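Long-range contacts in GH59 galactosidase (Clostridium cellulolyticum, PDB 2V4V), which binds xylose through the family 6 carbohydrate-binding module described here, one part of a larger enzyme that probably hydrolyses plant polysaccharides: residues 51-56 and 123-128; 16-21 and 35-40; 44-49 and 104-109. One frame throughout, in Å; residues are numbered along the deposited sequence.

Contact 1 (51-56 and 123-128); sequences GGFQAR and NWFTFS. With NA (sodium ion), chain C.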
loop_
_atom_site.group_PDB
_atom_site.type_symbol
_atom_site.label_atom_id
_atom_site.label_comp_id
_atom_site.label_asym_id
_atom_site.label_seq_id
_atom_site.Cartn_x
_atom_site.Cartn_y
_atom_site.Cartn_z
ATOM N N GLY A 51 12.634 -0.507 -8.807
ATOM C CA GLY A 51 12.049 -1.302 -9.881
ATOM C C GLY A 51 10.725 -2.006 -9.532
ATOM O O GLY A 51 9.996 -2.443 -10.403
ATOM N N GLY A 52 10.411 -2.091 -8.238
ATOM C CA GLY A 52 9.264 -2.899 -7.837
ATOM C C GLY A 52 8.675 -2.520 -6.496
ATOM O O GLY A 52 9.244 -1.734 -5.759
ATOM N N PHE A 53 7.545 -3.153 -6.182
ATOM C CA PHE A 53 6.788 -2.874 -4.926
ATOM C C PHE A 53 6.173 -4.194 -4.466
ATOM O O PHE A 53 5.689 -4.981 -5.289
ATOM C CB PHE A 53 5.695 -1.872 -5.261
ATOM C CG PHE A 53 4.669 -1.615 -4.157
ATOM C CD1 PHE A 53 4.844 -0.570 -3.237
ATOM C CD2 PHE A 53 3.480 -2.347 -4.120
ATOM C CE1 PHE A 53 3.857 -0.283 -2.313
ATOM C CE2 PHE A 53 2.492 -2.066 -3.181
ATOM C CZ PHE A 53 2.691 -1.028 -2.274
ATOM N N GLN A 54 6.218 -4.415 -3.152
ATOM C CA GLN A 54 5.700 -5.625 -2.529
ATOM C C GLN A 54 4.839 -5.195 -1.366
ATOM O O GLN A 54 5.283 -4.405 -0.514
ATOM C CB GLN A 54 6.882 -6.493 -2.068
ATOM C CG GLN A 54 6.532 -7.797 -1.352
ATOM C CD GLN A 54 7.756 -8.430 -0.684
ATOM O OE1 GLN A 54 8.802 -7.777 -0.505
ATOM N NE2 GLN A 54 7.616 -9.687 -0.266
ATOM N N ALA A 55 3.605 -5.701 -1.336
ATOM C CA ALA A 55 2.700 -5.384 -0.223
ATOM C C ALA A 55 2.173 -6.662 0.427
ATOM O O ALA A 55 1.834 -7.630 -0.269
ATOM C CB ALA A 55 1.526 -4.564 -0.732
ATOM N N ARG A 56 2.123 -6.638 1.770
ATOM C CA ARG A 56 1.618 -7.797 2.528
ATOM C C ARG A 56 0.130 -7.566 2.821
ATOM O O ARG A 56 -0.197 -6.665 3.574
ATOM C CB ARG A 56 2.426 -7.930 3.830
ATOM C CG ARG A 56 2.140 -9.168 4.625
ATOM C CD ARG A 56 2.686 -10.401 3.880
ATOM N NE ARG A 56 2.361 -11.598 4.653
ATOM C CZ ARG A 56 2.556 -12.848 4.226
ATOM N NH1 ARG A 56 3.109 -13.071 3.022
ATOM N NH2 ARG A 56 2.184 -13.865 5.006
ATOM N N ASN A 123 -0.757 -4.925 5.718
ATOM C CA ASN A 123 0.069 -5.071 6.899
ATOM C C ASN A 123 1.328 -4.187 6.812
ATOM O O ASN A 123 1.585 -3.324 7.659
ATOM C CB ASN A 123 0.416 -6.563 7.058
ATOM C CG ASN A 123 1.288 -6.855 8.269
ATOM O OD1 ASN A 123 1.671 -5.948 9.038
ATOM N ND2 ASN A 123 1.624 -8.140 8.449
ATOM N N TRP A 124 2.082 -4.343 5.726
ATOM C CA TRP A 124 3.305 -3.569 5.494
ATOM C C TRP A 124 3.595 -3.585 3.988
ATOM O O TRP A 124 2.954 -4.310 3.251
ATOM C CB TRP A 124 4.497 -4.114 6.319
ATOM C CG TRP A 124 4.838 -5.549 6.092
ATOM C CD1 TRP A 124 4.427 -6.612 6.849
ATOM C CD2 TRP A 124 5.639 -6.104 5.039
ATOM N NE1 TRP A 124 4.919 -7.786 6.357
ATOM C CE2 TRP A 124 5.685 -7.501 5.249
ATOM C CE3 TRP A 124 6.381 -5.546 3.979
ATOM C CZ2 TRP A 124 6.390 -8.366 4.400
ATOM C CZ3 TRP A 124 7.064 -6.407 3.118
ATOM C CH2 TRP A 124 7.079 -7.799 3.358
ATOM N N PHE A 125 4.522 -2.736 3.539
ATOM C CA PHE A 125 4.920 -2.818 2.142
ATOM C C PHE A 125 6.380 -2.400 2.066
ATOM O O PHE A 125 6.969 -1.867 3.028
ATOM C CB PHE A 125 4.062 -1.879 1.285
ATOM C CG PHE A 125 4.131 -0.442 1.733
ATOM C CD1 PHE A 125 4.974 0.428 1.060
ATOM C CD2 PHE A 125 3.356 0.038 2.788
ATOM C CE1 PHE A 125 5.074 1.752 1.428
ATOM C CE2 PHE A 125 3.463 1.363 3.171
ATOM C CZ PHE A 125 4.293 2.210 2.491
ATOM N N THR A 126 6.943 -2.612 0.886
ATOM C CA THR A 126 8.323 -2.137 0.645
ATOM C C THR A 126 8.549 -1.970 -0.852
ATOM O O THR A 126 7.773 -2.521 -1.672
ATOM C CB THR A 126 9.390 -3.150 1.197
ATOM O OG1 THR A 126 10.710 -2.565 1.180
ATOM C CG2 THR A 126 9.344 -4.479 0.405
ATOM N N PHE A 127 9.581 -1.205 -1.232
ATOM C CA PHE A 127 9.981 -1.176 -2.639
ATOM C C PHE A 127 11.263 -2.004 -2.849
ATOM O O PHE A 127 12.037 -2.223 -1.912
ATOM C CB PHE A 127 10.253 0.241 -3.111
ATOM C CG PHE A 127 9.027 1.091 -3.160
ATOM C CD1 PHE A 127 8.330 1.243 -4.366
ATOM C CD2 PHE A 127 8.550 1.749 -2.014
ATOM C CE1 PHE A 127 7.187 2.057 -4.432
ATOM C CE2 PHE A 127 7.421 2.589 -2.065
ATOM C CZ PHE A 127 6.715 2.714 -3.264
ATOM N N SER A 128 11.485 -2.433 -4.086
ATOM C CA SER A 128 12.701 -3.210 -4.413
ATOM C C SER A 128 13.457 -2.477 -5.494
ATOM O O SER A 128 12.866 -1.770 -6.298
ATOM C CB SER A 128 12.324 -4.607 -4.904
ATOM O OG SER A 128 11.345 -4.499 -5.956
HETATM NA NA NA C . 1.660 -3.718 10.018
HETATM O O HOH W 1 2.574 -3.866 12.314
#

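Contact 2 (16-21 and 35-40); sequences SGIQTE and NGDYTV. With XYP (beta-D-xylopyranose), chain B.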
loop_
_atom_site.group_PDB
_atom_site.type_symbol
_atom_site.label_atom_id
_atom_site.label_comp_id
_atom_site.label_asym_id
_atom_site.label_seq_id
_atom_site.Cartn_x
_atom_site.Cartn_y
_atom_site.Cartn_z
ATOM N N SER A 16 -6.860 8.799 4.702
ATOM C CA SER A 16 -8.246 9.133 4.492
ATOM C C SER A 16 -9.084 7.870 4.422
ATOM O O SER A 16 -8.870 7.023 3.514
ATOM C CB SER A 16 -8.395 9.915 3.196
ATOM O OG SER A 16 -9.764 10.096 2.862
ATOM N N GLY A 17 -10.001 7.747 5.392
ATOM C CA GLY A 17 -11.057 6.721 5.299
ATOM C C GLY A 17 -10.799 5.366 5.938
ATOM O O GLY A 17 -11.691 4.496 5.959
ATOM N N ILE A 18 -9.587 5.155 6.459
ATOM C CA ILE A 18 -9.228 3.814 6.949
ATOM C C ILE A 18 -9.179 3.738 8.486
ATOM O O ILE A 18 -9.285 4.788 9.188
ATOM C CB ILE A 18 -7.930 3.260 6.223
ATOM C CG1 ILE A 18 -6.687 4.110 6.507
ATOM C CG2 ILE A 18 -8.164 3.287 4.685
ATOM C CD1 ILE A 18 -6.124 4.034 7.961
ATOM N N GLN A 19 -8.987 2.522 9.006
ATOM C CA GLN A 19 -8.778 2.353 10.448
ATOM C C GLN A 19 -7.761 1.257 10.663
ATOM O O GLN A 19 -7.765 0.287 9.885
ATOM C CB GLN A 19 -10.068 1.968 11.161
ATOM C CG GLN A 19 -11.219 2.873 10.834
ATOM C CD GLN A 19 -12.537 2.329 11.351
ATOM O OE1 GLN A 19 -12.581 1.743 12.468
ATOM N NE2 GLN A 19 -13.620 2.502 10.554
ATOM N N THR A 20 -6.878 1.447 11.655
ATOM C CA THR A 20 -5.920 0.411 11.999
ATOM C C THR A 20 -6.562 -0.574 12.973
ATOM O O THR A 20 -7.417 -0.202 13.806
ATOM C CB THR A 20 -4.670 1.004 12.691
ATOM O OG1 THR A 20 -5.078 1.878 13.751
ATOM C CG2 THR A 20 -3.868 1.791 11.631
ATOM N N GLU A 21 -6.103 -1.822 12.892
ATOM C CA GLU A 21 -6.649 -2.917 13.703
ATOM C C GLU A 21 -5.593 -3.975 13.949
ATOM O O GLU A 21 -4.518 -3.972 13.299
ATOM C CB GLU A 21 -7.879 -3.535 13.060
ATOM C CG GLU A 21 -7.543 -4.077 11.667
ATOM C CD GLU A 21 -8.706 -4.770 10.968
ATOM O OE1 GLU A 21 -9.795 -4.998 11.586
ATOM O OE2 GLU A 21 -8.483 -5.119 9.787
ATOM N N ASN A 35 -13.066 1.845 -1.897
ATOM C CA ASN A 35 -12.571 2.585 -3.066
ATOM C C ASN A 35 -12.411 4.087 -2.762
ATOM O O ASN A 35 -13.343 4.699 -2.238
ATOM C CB ASN A 35 -13.557 2.428 -4.207
ATOM C CG ASN A 35 -13.103 3.142 -5.468
ATOM O OD1 ASN A 35 -12.174 2.687 -6.146
ATOM N ND2 ASN A 35 -13.837 4.213 -5.847
ATOM N N GLY A 36 -11.243 4.643 -3.074
ATOM C CA GLY A 36 -10.990 6.052 -2.836
ATOM C C GLY A 36 -10.220 6.347 -1.548
ATOM O O GLY A 36 -9.666 7.445 -1.379
ATOM N N ASP A 37 -10.167 5.383 -0.619
ATOM C CA ASP A 37 -9.421 5.602 0.630
ATOM C C ASP A 37 -7.930 5.650 0.304
ATOM O O ASP A 37 -7.527 5.197 -0.760
ATOM C CB ASP A 37 -9.706 4.461 1.623
ATOM C CG ASP A 37 -11.149 4.476 2.184
ATOM O OD1 ASP A 37 -11.887 5.517 2.034
ATOM O OD2 ASP A 37 -11.494 3.404 2.772
ATOM N N TYR A 38 -7.117 6.214 1.202
ATOM C CA TYR A 38 -5.670 6.168 0.976
ATOM C C TYR A 38 -4.883 6.355 2.263
ATOM O O TYR A 38 -5.422 6.798 3.277
ATOM C CB TYR A 38 -5.250 7.205 -0.077
ATOM C CG TYR A 38 -5.515 8.642 0.315
ATOM C CD1 TYR A 38 -4.643 9.351 1.152
ATOM C CD2 TYR A 38 -6.628 9.299 -0.194
ATOM C CE1 TYR A 38 -4.902 10.700 1.482
ATOM C CE2 TYR A 38 -6.882 10.655 0.119
ATOM C CZ TYR A 38 -6.021 11.335 0.951
ATOM O OH TYR A 38 -6.342 12.674 1.224
ATOM N N THR A 39 -3.605 5.987 2.216
ATOM C CA THR A 39 -2.696 6.326 3.292
ATOM C C THR A 39 -1.511 7.044 2.659
ATOM O O THR A 39 -1.230 6.861 1.459
ATOM C CB THR A 39 -2.181 5.076 4.097
ATOM O OG1 THR A 39 -1.685 4.081 3.197
ATOM C CG2 THR A 39 -3.288 4.477 4.962
ATOM N N VAL A 40 -0.794 7.799 3.492
ATOM C CA VAL A 40 0.325 8.635 3.014
ATOM C C VAL A 40 1.566 8.383 3.898
ATOM O O VAL A 40 1.433 8.334 5.128
ATOM C CB VAL A 40 0.005 10.145 3.148
ATOM C CG1 VAL A 40 1.118 10.963 2.396
ATOM C CG2 VAL A 40 -1.423 10.489 2.711
HETATM O O1 XYP B . -15.083 -6.374 9.664
HETATM C C1 XYP B . -14.071 -5.630 9.004
HETATM C C2 XYP B . -12.763 -6.346 9.303
HETATM C C3 XYP B . -11.617 -5.644 8.597
HETATM C C4 XYP B . -11.958 -5.414 7.127
HETATM C C5 XYP B . -13.351 -4.786 6.988
HETATM O O2 XYP B . -12.440 -6.310 10.688
HETATM O O3 XYP B . -10.419 -6.395 8.715
HETATM O O4 XYP B . -11.028 -4.551 6.515
HETATM O O5 XYP B . -14.303 -5.593 7.646
HETATM O O HOH W 2 -11.797 8.253 2.217
HETATM O O HOH W 3 -14.055 4.915 3.632
#

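Contact 3 (44-49 and 104-109); sequences VDFGDG and GKHDVY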
loop_
_atom_site.group_PDB
_atom_site.type_symbol
_atom_site.label_atom_id
_atom_site.label_comp_id
_atom_site.label_asym_id
_atom_site.label_seq_id
_atom_site.Cartn_x
_atom_site.Cartn_y
_atom_site.Cartn_z
ATOM N N VAL A 44 9.712 9.680 1.756
ATOM C CA VAL A 44 10.300 8.403 1.381
ATOM C C VAL A 44 11.418 8.659 0.350
ATOM O O VAL A 44 11.206 9.358 -0.649
ATOM C CB VAL A 44 9.256 7.458 0.773
ATOM C CG1 VAL A 44 9.904 6.185 0.322
ATOM C CG2 VAL A 44 8.116 7.140 1.786
ATOM N N ASP A 45 12.588 8.089 0.625
ATOM C CA ASP A 45 13.755 8.309 -0.238
ATOM C C ASP A 45 13.913 7.117 -1.170
ATOM O O ASP A 45 14.185 6.009 -0.730
ATOM C CB ASP A 45 15.012 8.478 0.627
ATOM C CG ASP A 45 16.251 8.882 -0.169
ATOM O OD1 ASP A 45 16.202 8.999 -1.423
ATOM O OD2 ASP A 45 17.282 9.098 0.509
ATOM N N PHE A 46 13.702 7.365 -2.469
ATOM C CA PHE A 46 13.851 6.350 -3.483
ATOM C C PHE A 46 15.262 6.188 -4.012
ATOM O O PHE A 46 15.526 5.249 -4.773
ATOM C CB PHE A 46 12.955 6.689 -4.687
ATOM C CG PHE A 46 11.512 6.435 -4.407
ATOM C CD1 PHE A 46 10.964 5.170 -4.650
ATOM C CD2 PHE A 46 10.737 7.429 -3.752
ATOM C CE1 PHE A 46 9.608 4.916 -4.335
ATOM C CE2 PHE A 46 9.414 7.210 -3.443
ATOM C CZ PHE A 46 8.833 5.952 -3.734
ATOM N N GLY A 47 16.157 7.101 -3.639
ATOM C CA GLY A 47 17.509 7.136 -4.238
ATOM C C GLY A 47 17.405 7.077 -5.756
ATOM O O GLY A 47 16.555 7.752 -6.376
ATOM N N ASP A 48 18.216 6.215 -6.356
ATOM C CA ASP A 48 18.165 5.977 -7.799
ATOM C C ASP A 48 18.309 4.478 -7.996
ATOM O O ASP A 48 19.415 3.929 -7.823
ATOM C CB ASP A 48 19.295 6.763 -8.497
ATOM C CG ASP A 48 19.672 6.210 -9.866
ATOM O OD1 ASP A 48 20.896 5.940 -10.049
ATOM O OD2 ASP A 48 18.778 6.064 -10.741
ATOM N N GLY A 49 17.215 3.798 -8.317
ATOM C CA GLY A 49 17.293 2.331 -8.484
ATOM C C GLY A 49 15.987 1.560 -8.402
ATOM O O GLY A 49 16.011 0.343 -8.614
ATOM N N GLY A 104 14.931 10.462 -5.796
ATOM C CA GLY A 104 14.771 11.484 -4.777
ATOM C C GLY A 104 13.712 11.160 -3.747
ATOM O O GLY A 104 13.231 10.032 -3.652
ATOM N N LYS A 105 13.351 12.194 -2.987
ATOM C CA LYS A 105 12.461 12.070 -1.837
ATOM C C LYS A 105 11.054 12.497 -2.243
ATOM O O LYS A 105 10.871 13.533 -2.891
ATOM C CB LYS A 105 12.988 12.988 -0.731
ATOM C CG LYS A 105 14.263 12.507 -0.055
ATOM C CD LYS A 105 15.499 12.898 -0.889
ATOM C CE LYS A 105 16.814 12.870 -0.102
ATOM N NZ LYS A 105 17.966 12.758 -1.077
ATOM N N HIS A 106 10.054 11.676 -1.893
ATOM C CA HIS A 106 8.673 11.988 -2.206
ATOM C C HIS A 106 7.756 11.495 -1.112
ATOM O O HIS A 106 8.099 10.543 -0.418
ATOM C CB HIS A 106 8.309 11.280 -3.502
ATOM C CG HIS A 106 9.007 11.878 -4.683
ATOM N ND1 HIS A 106 10.168 11.364 -5.239
ATOM C CD2 HIS A 106 8.710 12.991 -5.386
ATOM C CE1 HIS A 106 10.541 12.141 -6.251
ATOM N NE2 HIS A 106 9.679 13.136 -6.353
ATOM N N ASP A 107 6.602 12.149 -0.969
ATOM C CA ASP A 107 5.586 11.566 -0.075
ATOM C C ASP A 107 4.831 10.512 -0.896
ATOM O O ASP A 107 4.397 10.779 -2.028
ATOM C CB ASP A 107 4.598 12.589 0.436
ATOM C CG ASP A 107 5.271 13.752 1.188
ATOM O OD1 ASP A 107 6.349 13.561 1.793
ATOM O OD2 ASP A 107 4.672 14.842 1.173
ATOM N N VAL A 108 4.659 9.318 -0.309
ATOM C CA VAL A 108 4.082 8.240 -1.077
ATOM C C VAL A 108 2.616 8.086 -0.656
ATOM O O VAL A 108 2.350 7.846 0.534
ATOM C CB VAL A 108 4.848 6.914 -0.861
ATOM C CG1 VAL A 108 4.055 5.758 -1.401
ATOM C CG2 VAL A 108 6.217 6.959 -1.560
ATOM N N TYR A 109 1.702 8.183 -1.643
ATOM C CA TYR A 109 0.273 7.936 -1.401
ATOM C C TYR A 109 -0.063 6.582 -1.936
ATOM O O TYR A 109 0.122 6.335 -3.134
ATOM C CB TYR A 109 -0.593 8.976 -2.130
ATOM C CG TYR A 109 -0.511 10.329 -1.470
ATOM C CD1 TYR A 109 -1.616 10.881 -0.793
ATOM C CD2 TYR A 109 0.683 11.085 -1.520
ATOM C CE1 TYR A 109 -1.543 12.148 -0.182
ATOM C CE2 TYR A 109 0.769 12.332 -0.912
ATOM C CZ TYR A 109 -0.341 12.859 -0.239
ATOM O OH TYR A 109 -0.219 14.114 0.347
HETATM O O HOH W 4 18.367 10.192 -2.418
#

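Contact 1 (51-56 and 123-128)
Phe53 meets Phe125 and Phe127 on the inner face of two antiparallel strands, 52-56 and 123-128, in the beta-sandwich of this carbohydrate-binding module. This is the tightly packed side. Phe53 carries its CG anti to the backbone N (chi1 171°). Its ring and that of Phe127 form a T-shaped pair, the edge of Phe53 toward the face of Phe127, with CD1 standing 3.7 Å above one face of that ring, toward the rim. The Phe125 plane is only 30° from that of Phe53, but the two rings are slid apart and touch mainly at Phe53 CE1 and Phe125 CD1, 3.6 Å. Ile68 of the facing sheet packs on Phe53 and Phe127, and Ile66 on Ala55.

The outward face, with Gln54, Arg56, Trp124 and Thr126, is looser and partly exposed. Arg56 CB sits over the five-membered ring of Trp124, a CH-pi contact 3.6 Å from its centroid, while the guanidinium runs on to salt bridges with Glu25 and Asp94. At one end the strands close in a classic beta bulge: Ser128 O accepts from Gly51 N (2.8 Å) and Gly52 N (3.1 Å). At the other, with Glu8, Glu10, Glu28 and a water completing the site, Asn123 chelates sodium through O and OD1, each 2.4 Å from the ion.

Contact 2 (16-21 and 35-40)
Ser16 and Tyr38 form a single antiparallel hydrogen-bonded pair, Ser16 N giving to Tyr38 O at 2.8 Å and Tyr38 N to Ser16 O at 3.0 Å. The chain then leaves the strand at Gly17, whose positive phi (92°) swings residues 18-21 off on another course.

Ser16 CB rests over one face of the Tyr38 ring, 3.7 Å from its centroid, in a CH-pi contact. Ile18 crosses Thr39 at about a right angle, CG1 to CG2 3.8 Å, and its CG2 slides past Asp37 CB. Asp37 OD1 accepts from two waters, one of which also bonds Ser16 OG, while OD2 takes the backbone N-H of Glu34. Beyond the contact, Glu21 presents its carboxylate to the bound xylose; O2 of the sugar donates to OE1 at 3.1 Å, and O3 lies 2.6 Å from OE2. Phe32 and Asn121 bind the same sugar.

In the fold, the short strand 14-16 forms the outer edge of a five-stranded antiparallel sheet, with 38-48 and then 105-113 beside it, whereas 19-22 pairs with 28-31 in a separate two-stranded antiparallel sheet.

Contact 3 (44-49 and 104-109)
Val44 and His106 are a hydrogen-bonded pair near the end of two antiparallel strands, with Val44 N to His106 O at 2.8 Å and His106 N to Val44 O at 2.9 Å; the segment axes are splayed, 130° between their directions. Both strands belong to the five-stranded sheet of the beta-sandwich, and the ladder runs on where the chain turns its corner at Gly104: Gly104 O accepts from Phe46 N, and Gly104 N gives a longer bond to Gly47 O, 3.2 Å.

On the buried side Val108 is the shared partner. Its CG2 lies at the edge of the Phe46 ring, 3.5 Å from CZ, and also meets Val44 CG2 at 3.9 Å. Gly104 O lies at the edge of the Phe46 ring, in its plane, 3.6 Å from CD2. Ala3 packs on both Val44 and Phe46, and Leu70 of strand 64-70 on Phe46.

The other face holds Asp45 and Lys105, lying side by side and pointing the same way. Lys105 bends at chi2 (83°), and its NZ stops 4.0 Å from Asp45 OD2, too far for a salt bridge. A water joins the two instead, accepting from NZ and donating to Asp45 OD1. That same OD1 also takes Gly47 N at 2.9 Å, making an Asx turn, with the N-H coming from above the carboxylate plane.

How the contacts relate
Contacts 2 and 3 share strand 38-48 and the five-stranded sheet, their centres about 21 Å apart; they touch where Val40 CG2 packs 3.3 Å from Tyr109 CE1. Contact 1 belongs to the facing sheet. Its centre lies about 13 Å from that of contact 3, and the two sheets meet through an edge-to-face ring pair, with Phe127 CE1 3.7 Å from Phe46 CE1. Contacts 1 and 2 lie on opposite sides of the chain's centre, about 17 Å between centres, without touching. The ligands gather at the end away from contact 3: Glu21 of contact 2 holds xylose, and the Asn123 side chain of contact 1 is about 11 Å from that sugar.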